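Local coordinates for glucose-6-phosphate isomerase like protein (Thermus thermophilus, PDB 1WIW), which probably acts as a sugar-phosphate isomerase of the PGI/PMI family, interconverting glucose 6-phosphate or mannose 6-phosphate with fructose 6-phosphate, at residues G70-G75 with G281-L286; E125-S130 with N250-V255; R140-E145 with L258-A263; L229-L234 with D239-V244; L269-L272 with D276-D279. All coordinates share one frame; numbering follows the deposited sequence.

From the N terminus, contact 1 opens first, after strand 64-70, and closes last, near the C terminus. It spans 205 residues, and the other four contacts lie within this span. Contacts 2 and 3 start on and after helix 125-139. Both close on helix 251-272, and because their segments alternate along the chain they cross. Contact 4 is a short closure lying within both of them, between helix 225-234 and strand 240-244. It touches contact 3 where Val244 packs on Leu258 and Arg261. Contact 5 follows in series, at the end of helix 251-272. Helix 251-272 thus serves contacts 2, 3 and 5, while contact 1 joins the strand 64-70 region to the C-terminal helix.

Contact 1 (G70-G75 with G281-L286); sequences GGYDLG and GLLERL
The ring of Tyr72 is the one flat group in this contact, and Leu286 CD2 meets it obliquely, nearest CE1. Leu286 CD2 is 3.6 Å from Tyr72 CE1. Beyond the ring, the phenol oxygen lies at the fork of Leu283, with Tyr72 OH 4.0 Å from Leu283 CD1 and 4.1 Å from Leu283 CD2. Both leucine side chains cross the tyrosine at about a right angle. The contact ties a loop of the N-terminal SIS-clan region to the end of the C-terminal SIS region. Tyr72 sits in the loop that leads from strand 64-70 of the four-stranded parallel sheet to helix 76-83. Leu286 lies on the C-terminal helix 284-288, with Leu283 three residues before it in the chain. The Tyr72 CG stands beside the backbone N (chi1 -40°), and the ring reaches across to the leucines. The polar end has its partner on the other chain: Tyr72 OH is hydrogen-bonded to Glu200 of the second subunit. That subunit also packs on the leucines, with Glu200 against Leu283 and Leu203 against Leu286. A leucine at Tyr72 would probably leave Glu200 of the second subunit without this hydroxyl partner and open a gap beside Leu283. On the helix, Leu286 CG is anti to the backbone N (chi1 -173°), beside the carbonyl carbon, and lies 3.9 Å from Tyr72 CE1.

Contact 2 (E125-S130 with N250-V255); sequences EEVLRS and NRLAQV
This contact is built round the N-cap of the long helix 251-272, at the point where helix 125-139 passes its first turn. Asn250 is the cap, and its amide works in two directions. Inward, Asn250 OD1 accepts from Ala253 N at 2.9 Å, which takes up an amide of the first turn. That donor approaches from above the plane of the side-chain carbonyl, 38° out of it. Outward, Asn250 ND2 donates to Ser130 OG at 2.9 Å, with an N-H...O angle of 157°. Ser130 OG lies close to the amide plane of Asn250. The serine hydroxyl is gripped from a second side as well. It donates back to the carbonyl of its own helix, Ser130 OG to Val127 O at 2.6 Å, in the carbonyl plane and on a lone pair. A chi1 of 71° turns OG back toward that carbonyl. An alanine here would probably leave Ala253 N without its capping acceptor and Ser130 OG without the amide donor, though OG would keep its bond to Val127 O. Ala253 CB is in van der Waals contact with Ser130 O at 3.7 Å. Arg124, just before helix 125-139, lies against Leu252. The apolar pair is Val127 and Leu252, whose side chains cross at about a right angle, with Val127 CG1 3.8 Å from Leu252 CD1.

Contact 3 (R140-E145 with L258-A263); sequences RRLGPE and LWYRMA
Leu142 packs against Tyr260 and Arg261, consecutive residues of helix 251-272. Its CD1 methyl lies 3.9 Å from Arg261 CA, close against the helix backbone. The same Leu142 CD1 is 4.1 Å from Tyr260 CD2 and meets that ring obliquely. The second methyl turns to the arginine stem, with Leu142 CD2 4.2 Å from Arg261 CG. The contact is purely apolar, and the arginine gives its carbons to it. Both Tyr260 and Arg261 leave the helix with CG anti to the backbone N, Tyr260 at chi1 -175°. The Tyr260 ring lies at Leu142 CD1, while Arg261 CG lies at Leu142 CD2. Helix 251-272 is a long helix of the SIS-family fold. Leu142 comes from the connection between helix 125-139 and helix 152-160, so the contact joins this connection to the helix. Further out, Pro152 and Ala153 of helix 152-160 also pack on Leu142, and its carbonyl accepts from Tyr268 OH and from Asn151 ND2. Tyr260 bonds through its hydroxyl to Leu21 O and stacks edge-to-face with Trp264. The Arg261 chain bends at chi3 (-65°), and its guanidinium makes a salt bridge with Glu138, near the end of helix 125-139.

Contact 4 (L229-L234 with D239-V244); sequences LAKEIL and DALAEV
The charged pair is Lys231 and Glu243. Lys231 NZ donates to Glu243 OE2 at 2.5 Å in a salt bridge. This is short, so the exact length is best read with caution. The amine meets OE2 on its syn side, 34° out of the carboxylate plane. Lys231 is fully extended, with CG anti to the backbone N (chi1 177°), and so its amine reaches from the helix to the strand. The apolar contacts gather at one methyl of Leu241. Leu241 CD2 is 4.1 Å from Lys231 CG and 4.3 Å from Leu234 CB. The lysine thus packs by its stem and pairs by its tip. These residues join the helix and second strand of a beta-alpha-beta unit: strand 216-221, helix 225-234, strand 240-244. The axes of helix 229-234 and strand 240-244 run nearly antiparallel, at 168°, and come within 10.0 Å. Strand 240-244 is outermost in the three-stranded parallel sheet of this chain. Leu241 also leans on Ala218 and Leu220 of strand 216-221, and Leu234 reaches Phe202 of helix 198-204.

Contact 5 (L269-L272 with D276-D279); sequences LALL and DPGD
Pro277 lays its ring carbons against Ala270, with Pro277 CB 3.8 Å from Ala270 CB. The alanine methyl also lies 3.9 Å from Pro277 CA. At the other end of the ring, Pro277 CD is 4.1 Å from Leu271 CD2. The leucine and the proline meet at a slant. Leu271 starts with its CG beside the backbone N (chi1 -62°), and its CD2 branch approaches the ring. All three residues are buried. The contact lies where the chain turns back after helix 251-272, in the SIS-family region, before helix 284-288 begins. Tyr10 and Val12 also pack on Leu271, and Asp13 on Pro277, so the chain near residues 10-13 packs against this turn. The loop is shaped by an Asx turn: Asp276 OD1 accepts from Gly278 N at 2.8 Å, with an N-H...O angle of 158°. The amide comes from above the carboxylate plane. Lys188 adds hydrogen bonds to the carbonyls of Asp276 and Gly278, and Arg185 forms a salt bridge with Asp279. Between helix and loop the contact is carbon on carbon, while the loop's carbonyls at Asp276 and Gly278 and the Asp276 and Asp279 side chains have polar partners of their own.

Contact 1 (G70-G75 with G281-L286)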
# COMPACT_ATOMS: atom_id res chain seq x y z
N GLY B 70 15.61 -7.10 -6.26
CA GLY B 70 14.63 -7.58 -7.22
C GLY B 70 14.16 -6.55 -8.23
O GLY B 70 13.11 -6.73 -8.86
N GLY B 71 14.91 -5.46 -8.36
CA GLY B 71 14.57 -4.42 -9.33
C GLY B 71 13.90 -3.14 -8.85
O GLY B 71 13.40 -3.04 -7.73
N TYR B 72 13.95 -2.14 -9.74
CA TYR B 72 13.32 -0.84 -9.53
C TYR B 72 13.81 0.02 -8.37
O TYR B 72 13.13 0.97 -8.00
CB TYR B 72 11.81 -1.02 -9.39
CG TYR B 72 11.21 -2.03 -10.34
CD1 TYR B 72 11.33 -1.88 -11.73
CD2 TYR B 72 10.53 -3.15 -9.86
CE1 TYR B 72 10.78 -2.82 -12.60
CE2 TYR B 72 9.98 -4.10 -10.72
CZ TYR B 72 10.11 -3.93 -12.09
OH TYR B 72 9.58 -4.86 -12.94
N ASP B 73 14.98 -0.27 -7.81
CA ASP B 73 15.48 0.51 -6.68
C ASP B 73 16.21 1.79 -7.06
O ASP B 73 16.67 2.53 -6.19
CB ASP B 73 16.41 -0.36 -5.83
CG ASP B 73 17.69 -0.70 -6.55
OD1 ASP B 73 18.73 -0.07 -6.24
OD2 ASP B 73 17.65 -1.58 -7.42
N LEU B 74 16.33 2.05 -8.36
CA LEU B 74 17.00 3.25 -8.86
C LEU B 74 18.31 3.59 -8.17
O LEU B 74 18.54 4.74 -7.78
CB LEU B 74 16.06 4.47 -8.77
CG LEU B 74 14.99 4.64 -9.86
CD1 LEU B 74 14.08 5.79 -9.48
CD2 LEU B 74 15.64 4.91 -11.20
N GLY B 75 19.18 2.59 -8.03
CA GLY B 75 20.47 2.83 -7.41
C GLY B 75 20.56 2.73 -5.90
O GLY B 75 21.66 2.58 -5.36
N GLY B 281 9.14 -9.79 -22.64
CA GLY B 281 9.86 -8.56 -22.94
C GLY B 281 9.25 -7.21 -22.62
O GLY B 281 9.85 -6.19 -22.96
N LEU B 282 8.09 -7.18 -21.98
CA LEU B 282 7.44 -5.91 -21.66
C LEU B 282 8.12 -5.11 -20.54
O LEU B 282 7.99 -3.89 -20.50
CB LEU B 282 5.98 -6.16 -21.27
CG LEU B 282 4.98 -6.46 -22.39
CD1 LEU B 282 5.52 -7.53 -23.31
CD2 LEU B 282 3.65 -6.89 -21.78
N LEU B 283 8.83 -5.80 -19.65
CA LEU B 283 9.48 -5.14 -18.53
C LEU B 283 10.98 -4.92 -18.71
O LEU B 283 11.61 -4.23 -17.92
CB LEU B 283 9.23 -5.93 -17.25
CG LEU B 283 7.76 -6.03 -16.80
CD1 LEU B 283 7.62 -7.04 -15.67
CD2 LEU B 283 7.28 -4.66 -16.36
N GLU B 284 11.54 -5.50 -19.77
CA GLU B 284 12.97 -5.37 -20.05
C GLU B 284 13.44 -3.91 -19.98
O GLU B 284 14.31 -3.57 -19.19
CB GLU B 284 13.28 -5.93 -21.44
CG GLU B 284 13.04 -7.43 -21.57
CD GLU B 284 14.05 -8.25 -20.80
OE1 GLU B 284 13.90 -9.49 -20.76
OE2 GLU B 284 15.00 -7.66 -20.25
N ARG B 285 12.84 -3.06 -20.81
CA ARG B 285 13.19 -1.65 -20.85
C ARG B 285 13.11 -1.01 -19.46
O ARG B 285 14.05 -0.34 -19.02
CB ARG B 285 12.26 -0.89 -21.79
CG ARG B 285 12.22 -1.39 -23.23
CD ARG B 285 13.43 -0.92 -24.04
NE ARG B 285 13.24 -1.18 -25.47
CZ ARG B 285 14.10 -0.83 -26.42
NH1 ARG B 285 15.22 -0.20 -26.10
NH2 ARG B 285 13.84 -1.11 -27.69
N LEU B 286 11.99 -1.22 -18.77
CA LEU B 286 11.80 -0.65 -17.44
C LEU B 286 12.91 -0.98 -16.45
O LEU B 286 13.40 -0.10 -15.73
CB LEU B 286 10.45 -1.08 -16.85
CG LEU B 286 10.10 -0.39 -15.53
CD1 LEU B 286 9.99 1.10 -15.76
CD2 LEU B 286 8.78 -0.93 -14.97

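Contact 2 (E125-S130 with N250-V255)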
# COMPACT_ATOMS: atom_id res chain seq x y z
N GLU B 125 14.35 -24.41 7.65
CA GLU B 125 13.98 -25.45 6.69
C GLU B 125 12.57 -26.00 6.94
O GLU B 125 11.84 -26.30 6.00
CB GLU B 125 14.97 -26.61 6.73
CG GLU B 125 16.41 -26.24 6.41
CD GLU B 125 17.12 -25.52 7.56
OE1 GLU B 125 18.27 -25.08 7.36
OE2 GLU B 125 16.53 -25.40 8.65
N GLU B 126 12.20 -26.14 8.21
CA GLU B 126 10.88 -26.67 8.55
C GLU B 126 9.77 -25.71 8.16
O GLU B 126 8.71 -26.15 7.71
CB GLU B 126 10.80 -27.00 10.04
CG GLU B 126 11.62 -28.21 10.44
CD GLU B 126 11.48 -29.37 9.47
OE1 GLU B 126 10.34 -29.77 9.17
OE2 GLU B 126 12.52 -29.89 9.02
N VAL B 127 10.00 -24.42 8.32
CA VAL B 127 9.00 -23.44 7.94
C VAL B 127 8.80 -23.55 6.43
O VAL B 127 7.67 -23.55 5.94
CB VAL B 127 9.45 -22.00 8.27
CG1 VAL B 127 8.40 -21.01 7.81
CG2 VAL B 127 9.68 -21.86 9.76
N LEU B 128 9.91 -23.64 5.70
CA LEU B 128 9.86 -23.77 4.25
C LEU B 128 9.07 -25.02 3.86
O LEU B 128 8.29 -25.00 2.92
CB LEU B 128 11.27 -23.85 3.66
CG LEU B 128 11.36 -24.16 2.16
CD1 LEU B 128 10.70 -23.04 1.35
CD2 LEU B 128 12.82 -24.31 1.76
N ARG B 129 9.28 -26.11 4.59
CA ARG B 129 8.55 -27.33 4.29
C ARG B 129 7.04 -27.12 4.39
O ARG B 129 6.29 -27.63 3.56
CB ARG B 129 8.98 -28.48 5.21
CG ARG B 129 8.15 -29.75 5.00
CD ARG B 129 8.71 -30.95 5.75
NE ARG B 129 9.59 -31.76 4.91
CZ ARG B 129 9.21 -32.41 3.82
NH1 ARG B 129 7.94 -32.36 3.42
NH2 ARG B 129 10.09 -33.12 3.11
N SER B 130 6.59 -26.36 5.38
CA SER B 130 5.15 -26.11 5.54
C SER B 130 4.62 -25.27 4.37
O SER B 130 3.48 -25.43 3.94
CB SER B 130 4.85 -25.42 6.88
OG SER B 130 5.29 -24.07 6.87
N ASN B 250 0.24 -22.77 9.33
CA ASN B 250 0.74 -21.62 10.08
C ASN B 250 0.57 -20.37 9.21
O ASN B 250 0.39 -20.47 8.00
CB ASN B 250 2.20 -21.82 10.51
CG ASN B 250 3.16 -21.90 9.33
OD1 ASN B 250 3.35 -20.92 8.61
ND2 ASN B 250 3.77 -23.07 9.14
N ARG B 251 0.63 -19.21 9.83
CA ARG B 251 0.43 -17.95 9.12
C ARG B 251 1.29 -17.72 7.88
O ARG B 251 0.78 -17.27 6.85
CB ARG B 251 0.57 -16.78 10.09
CG ARG B 251 -0.44 -16.82 11.23
CD ARG B 251 -1.88 -16.62 10.74
NE ARG B 251 -2.83 -16.72 11.85
CZ ARG B 251 -3.46 -17.84 12.21
NH1 ARG B 251 -3.25 -18.97 11.54
NH2 ARG B 251 -4.27 -17.84 13.26
N LEU B 252 2.58 -18.01 7.97
CA LEU B 252 3.46 -17.81 6.83
C LEU B 252 3.05 -18.71 5.66
O LEU B 252 3.02 -18.27 4.51
CB LEU B 252 4.92 -18.07 7.24
CG LEU B 252 6.01 -17.56 6.29
CD1 LEU B 252 7.33 -17.41 7.04
CD2 LEU B 252 6.17 -18.51 5.13
N ALA B 253 2.73 -19.97 5.95
CA ALA B 253 2.32 -20.91 4.90
C ALA B 253 1.00 -20.44 4.28
O ALA B 253 0.84 -20.47 3.06
CB ALA B 253 2.15 -22.31 5.49
N GLN B 254 0.07 -20.01 5.12
CA GLN B 254 -1.22 -19.53 4.66
C GLN B 254 -1.06 -18.33 3.71
O GLN B 254 -1.73 -18.25 2.67
CB GLN B 254 -2.10 -19.13 5.85
CG GLN B 254 -2.57 -20.33 6.69
CD GLN B 254 -3.52 -19.92 7.80
OE1 GLN B 254 -3.14 -19.19 8.71
NE2 GLN B 254 -4.75 -20.39 7.73
N VAL B 255 -0.17 -17.41 4.06
CA VAL B 255 0.06 -16.24 3.21
C VAL B 255 0.55 -16.67 1.83
O VAL B 255 0.02 -16.25 0.81
CB VAL B 255 1.09 -15.28 3.85
CG1 VAL B 255 1.58 -14.26 2.81
CG2 VAL B 255 0.45 -14.54 5.03

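Contact 3 (R140-E145 with L258-A263)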
# COMPACT_ATOMS: atom_id res chain seq x y z
N ARG B 140 -2.94 -29.05 -6.56
CA ARG B 140 -3.80 -30.16 -6.97
C ARG B 140 -5.10 -29.75 -7.67
O ARG B 140 -5.56 -30.45 -8.56
CB ARG B 140 -4.16 -31.04 -5.77
CG ARG B 140 -2.96 -31.72 -5.11
CD ARG B 140 -3.38 -32.40 -3.82
NE ARG B 140 -2.24 -32.82 -3.02
CZ ARG B 140 -2.31 -33.17 -1.74
NH1 ARG B 140 -1.22 -33.54 -1.08
NH2 ARG B 140 -3.48 -33.15 -1.11
N ARG B 141 -5.68 -28.63 -7.27
CA ARG B 141 -6.94 -28.18 -7.86
C ARG B 141 -6.83 -26.93 -8.72
O ARG B 141 -7.85 -26.42 -9.18
CB ARG B 141 -7.96 -27.92 -6.74
CG ARG B 141 -8.25 -29.14 -5.86
CD ARG B 141 -9.05 -28.76 -4.62
NE ARG B 141 -10.43 -28.39 -4.91
CZ ARG B 141 -11.35 -29.23 -5.38
NH1 ARG B 141 -12.59 -28.80 -5.62
NH2 ARG B 141 -11.04 -30.49 -5.60
N LEU B 142 -5.62 -26.46 -8.96
CA LEU B 142 -5.43 -25.23 -9.74
C LEU B 142 -4.95 -25.38 -11.18
O LEU B 142 -5.00 -24.42 -11.95
CB LEU B 142 -4.48 -24.30 -8.99
CG LEU B 142 -4.85 -23.94 -7.55
CD1 LEU B 142 -3.78 -23.04 -6.97
CD2 LEU B 142 -6.22 -23.25 -7.51
N GLY B 143 -4.49 -26.56 -11.55
CA GLY B 143 -3.99 -26.77 -12.90
C GLY B 143 -5.04 -26.69 -13.99
O GLY B 143 -6.22 -26.88 -13.74
N PRO B 144 -4.61 -26.41 -15.23
CA PRO B 144 -5.48 -26.28 -16.41
C PRO B 144 -6.34 -27.52 -16.66
O PRO B 144 -7.44 -27.40 -17.20
CB PRO B 144 -4.48 -26.05 -17.55
CG PRO B 144 -3.34 -25.38 -16.87
CD PRO B 144 -3.20 -26.18 -15.60
N GLU B 145 -5.85 -28.68 -16.26
CA GLU B 145 -6.58 -29.92 -16.46
C GLU B 145 -7.74 -30.06 -15.47
O GLU B 145 -8.62 -30.90 -15.64
CB GLU B 145 -5.63 -31.13 -16.34
CG GLU B 145 -5.19 -31.49 -14.92
CD GLU B 145 -4.13 -30.56 -14.34
OE1 GLU B 145 -3.76 -30.76 -13.16
OE2 GLU B 145 -3.66 -29.64 -15.05
N LEU B 258 -2.11 -18.37 -0.22
CA LEU B 258 -3.05 -17.39 -0.78
C LEU B 258 -2.38 -16.74 -1.99
O LEU B 258 -2.99 -16.63 -3.05
CB LEU B 258 -3.38 -16.31 0.26
CG LEU B 258 -4.36 -16.69 1.38
CD1 LEU B 258 -4.33 -15.63 2.46
CD2 LEU B 258 -5.77 -16.87 0.82
N TRP B 259 -1.14 -16.33 -1.82
CA TRP B 259 -0.37 -15.70 -2.91
C TRP B 259 -0.32 -16.63 -4.13
O TRP B 259 -0.53 -16.18 -5.26
CB TRP B 259 1.05 -15.41 -2.42
CG TRP B 259 1.97 -14.85 -3.47
CD1 TRP B 259 2.09 -13.55 -3.85
CD2 TRP B 259 2.88 -15.60 -4.29
NE1 TRP B 259 3.03 -13.44 -4.86
CE2 TRP B 259 3.52 -14.68 -5.14
CE3 TRP B 259 3.21 -16.96 -4.38
CZ2 TRP B 259 4.48 -15.08 -6.09
CZ3 TRP B 259 4.16 -17.36 -5.31
CH2 TRP B 259 4.79 -16.42 -6.16
N TYR B 260 -0.04 -17.91 -3.91
CA TYR B 260 0.05 -18.89 -4.99
C TYR B 260 -1.29 -19.07 -5.72
O TYR B 260 -1.33 -19.10 -6.95
CB TYR B 260 0.52 -20.24 -4.45
CG TYR B 260 0.78 -21.31 -5.50
CD1 TYR B 260 1.78 -21.15 -6.46
CD2 TYR B 260 0.05 -22.50 -5.50
CE1 TYR B 260 2.05 -22.16 -7.40
CE2 TYR B 260 0.32 -23.52 -6.43
CZ TYR B 260 1.32 -23.34 -7.37
OH TYR B 260 1.61 -24.34 -8.28
N ARG B 261 -2.38 -19.19 -4.97
CA ARG B 261 -3.68 -19.35 -5.61
C ARG B 261 -4.04 -18.10 -6.42
O ARG B 261 -4.72 -18.19 -7.45
CB ARG B 261 -4.78 -19.60 -4.57
CG ARG B 261 -6.16 -19.75 -5.19
CD ARG B 261 -7.26 -19.95 -4.16
NE ARG B 261 -7.12 -21.21 -3.43
CZ ARG B 261 -8.12 -21.81 -2.79
NH1 ARG B 261 -7.92 -22.95 -2.15
NH2 ARG B 261 -9.33 -21.27 -2.82
N MSE B 262 -3.59 -16.94 -5.96
CA MSE B 262 -3.87 -15.70 -6.69
C MSE B 262 -3.01 -15.61 -7.96
O MSE B 262 -3.42 -15.02 -8.95
CB MSE B 262 -3.63 -14.48 -5.80
CG MSE B 262 -4.64 -14.35 -4.68
SE MSE B 262 -6.49 -14.19 -5.31
CE MSE B 262 -6.99 -12.64 -4.30
N ALA B 263 -1.81 -16.20 -7.93
CA ALA B 263 -0.96 -16.17 -9.12
C ALA B 263 -1.68 -16.97 -10.19
O ALA B 263 -1.76 -16.55 -11.34
CB ALA B 263 0.40 -16.80 -8.82

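Contact 4 (L229-L234 with D239-V244)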
# COMPACT_ATOMS: atom_id res chain seq x y z
N LEU B 229 -15.76 -9.04 9.78
CA LEU B 229 -16.32 -7.70 9.91
C LEU B 229 -16.34 -7.07 8.53
O LEU B 229 -17.31 -6.44 8.13
CB LEU B 229 -15.46 -6.85 10.86
CG LEU B 229 -15.39 -7.35 12.31
CD1 LEU B 229 -14.30 -6.61 13.08
CD2 LEU B 229 -16.75 -7.17 12.96
N ALA B 230 -15.24 -7.27 7.80
CA ALA B 230 -15.11 -6.74 6.45
C ALA B 230 -16.26 -7.25 5.58
O ALA B 230 -16.84 -6.50 4.79
CB ALA B 230 -13.77 -7.16 5.85
N LYS B 231 -16.58 -8.53 5.73
CA LYS B 231 -17.65 -9.13 4.95
C LYS B 231 -18.99 -8.48 5.25
O LYS B 231 -19.75 -8.15 4.33
CB LYS B 231 -17.74 -10.64 5.23
CG LYS B 231 -18.88 -11.34 4.50
CD LYS B 231 -18.85 -12.83 4.77
CE LYS B 231 -19.96 -13.57 4.02
NZ LYS B 231 -19.89 -15.04 4.26
N GLU B 232 -19.30 -8.28 6.53
CA GLU B 232 -20.57 -7.66 6.90
C GLU B 232 -20.70 -6.26 6.31
O GLU B 232 -21.79 -5.85 5.91
CB GLU B 232 -20.70 -7.59 8.43
CG GLU B 232 -22.01 -6.95 8.89
CD GLU B 232 -22.24 -7.07 10.39
OE1 GLU B 232 -22.44 -8.21 10.88
OE2 GLU B 232 -22.21 -6.03 11.08
N ILE B 233 -19.60 -5.54 6.22
CA ILE B 233 -19.62 -4.19 5.67
C ILE B 233 -19.72 -4.17 4.14
O ILE B 233 -20.59 -3.50 3.57
CB ILE B 233 -18.36 -3.40 6.11
CG1 ILE B 233 -18.41 -3.18 7.62
CG2 ILE B 233 -18.28 -2.07 5.36
CD1 ILE B 233 -17.14 -2.59 8.21
N LEU B 234 -18.84 -4.91 3.48
CA LEU B 234 -18.80 -4.95 2.01
C LEU B 234 -19.97 -5.65 1.33
O LEU B 234 -20.31 -5.34 0.19
CB LEU B 234 -17.50 -5.61 1.56
CG LEU B 234 -16.20 -4.93 2.01
CD1 LEU B 234 -15.01 -5.78 1.62
CD2 LEU B 234 -16.10 -3.57 1.37
N ASP B 239 -20.37 -5.00 -5.79
CA ASP B 239 -21.04 -5.80 -6.81
C ASP B 239 -20.91 -7.30 -6.57
O ASP B 239 -21.87 -8.05 -6.73
CB ASP B 239 -20.47 -5.44 -8.19
CG ASP B 239 -21.31 -5.99 -9.33
OD1 ASP B 239 -20.74 -6.64 -10.23
OD2 ASP B 239 -22.54 -5.76 -9.33
N ALA B 240 -19.71 -7.74 -6.20
CA ALA B 240 -19.45 -9.15 -5.93
C ALA B 240 -18.43 -9.29 -4.81
O ALA B 240 -17.59 -8.41 -4.61
CB ALA B 240 -18.92 -9.84 -7.18
N LEU B 241 -18.52 -10.39 -4.07
CA LEU B 241 -17.61 -10.62 -2.95
C LEU B 241 -17.14 -12.07 -2.89
O LEU B 241 -17.95 -13.00 -2.98
CB LEU B 241 -18.30 -10.23 -1.64
CG LEU B 241 -17.55 -10.48 -0.32
CD1 LEU B 241 -16.12 -9.99 -0.43
CD2 LEU B 241 -18.27 -9.75 0.81
N ALA B 242 -15.84 -12.26 -2.74
CA ALA B 242 -15.27 -13.60 -2.66
C ALA B 242 -14.42 -13.77 -1.40
O ALA B 242 -13.63 -12.90 -1.05
CB ALA B 242 -14.41 -13.88 -3.89
N GLU B 243 -14.59 -14.90 -0.72
CA GLU B 243 -13.80 -15.20 0.47
C GLU B 243 -12.83 -16.29 0.06
O GLU B 243 -13.24 -17.40 -0.26
CB GLU B 243 -14.69 -15.70 1.61
CG GLU B 243 -15.79 -14.73 2.02
CD GLU B 243 -16.70 -15.30 3.09
OE1 GLU B 243 -16.23 -15.51 4.23
OE2 GLU B 243 -17.88 -15.55 2.79
N VAL B 244 -11.54 -15.98 0.03
CA VAL B 244 -10.54 -16.96 -0.37
C VAL B 244 -9.94 -17.63 0.87
O VAL B 244 -9.30 -16.97 1.69
CB VAL B 244 -9.39 -16.32 -1.18
CG1 VAL B 244 -8.46 -17.41 -1.72
CG2 VAL B 244 -9.95 -15.48 -2.32

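Contact 5 (L269-L272 with D276-D279)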
# COMPACT_ATOMS: atom_id res chain seq x y z
N LEU B 269 -7.16 -15.22 -15.46
CA LEU B 269 -7.83 -13.98 -15.84
C LEU B 269 -7.22 -13.44 -17.14
O LEU B 269 -7.94 -12.97 -18.02
CB LEU B 269 -7.72 -12.93 -14.72
CG LEU B 269 -8.37 -11.57 -14.99
CD1 LEU B 269 -9.84 -11.74 -15.37
CD2 LEU B 269 -8.25 -10.70 -13.76
N ALA B 270 -5.90 -13.50 -17.25
CA ALA B 270 -5.23 -13.04 -18.46
C ALA B 270 -5.77 -13.83 -19.66
O ALA B 270 -6.05 -13.25 -20.71
CB ALA B 270 -3.72 -13.24 -18.35
N LEU B 271 -5.92 -15.14 -19.48
CA LEU B 271 -6.43 -15.99 -20.56
C LEU B 271 -7.85 -15.57 -20.93
O LEU B 271 -8.23 -15.58 -22.10
CB LEU B 271 -6.41 -17.47 -20.16
CG LEU B 271 -5.02 -18.06 -19.88
CD1 LEU B 271 -5.11 -19.58 -19.80
CD2 LEU B 271 -4.05 -17.66 -20.99
N LEU B 272 -8.65 -15.19 -19.93
CA LEU B 272 -10.01 -14.74 -20.20
C LEU B 272 -10.02 -13.45 -21.03
O LEU B 272 -10.94 -13.22 -21.82
CB LEU B 272 -10.77 -14.52 -18.88
CG LEU B 272 -11.14 -15.79 -18.10
CD1 LEU B 272 -11.85 -15.42 -16.81
CD2 LEU B 272 -12.03 -16.68 -18.95
N ASP B 276 -1.39 -12.55 -23.24
CA ASP B 276 -0.32 -13.41 -22.76
C ASP B 276 -0.03 -13.08 -21.30
O ASP B 276 0.28 -11.94 -20.96
CB ASP B 276 0.94 -13.17 -23.60
CG ASP B 276 2.01 -14.21 -23.33
OD1 ASP B 276 1.97 -14.86 -22.27
OD2 ASP B 276 2.90 -14.38 -24.20
N PRO B 277 -0.15 -14.08 -20.41
CA PRO B 277 0.11 -13.90 -18.97
C PRO B 277 1.60 -13.73 -18.68
O PRO B 277 1.99 -13.25 -17.61
CB PRO B 277 -0.46 -15.17 -18.36
CG PRO B 277 -0.21 -16.19 -19.44
CD PRO B 277 -0.60 -15.45 -20.70
N GLY B 278 2.44 -14.12 -19.64
CA GLY B 278 3.88 -14.00 -19.46
C GLY B 278 4.36 -12.57 -19.61
O GLY B 278 3.60 -11.70 -20.02
N ASP B 279 5.63 -12.33 -19.27
CA ASP B 279 6.21 -10.99 -19.37
C ASP B 279 6.55 -10.65 -20.82
O ASP B 279 6.36 -9.51 -21.27
CB ASP B 279 7.50 -10.88 -18.55
CG ASP B 279 7.27 -10.98 -17.04
OD1 ASP B 279 6.13 -10.71 -16.59
OD2 ASP B 279 8.23 -11.31 -16.32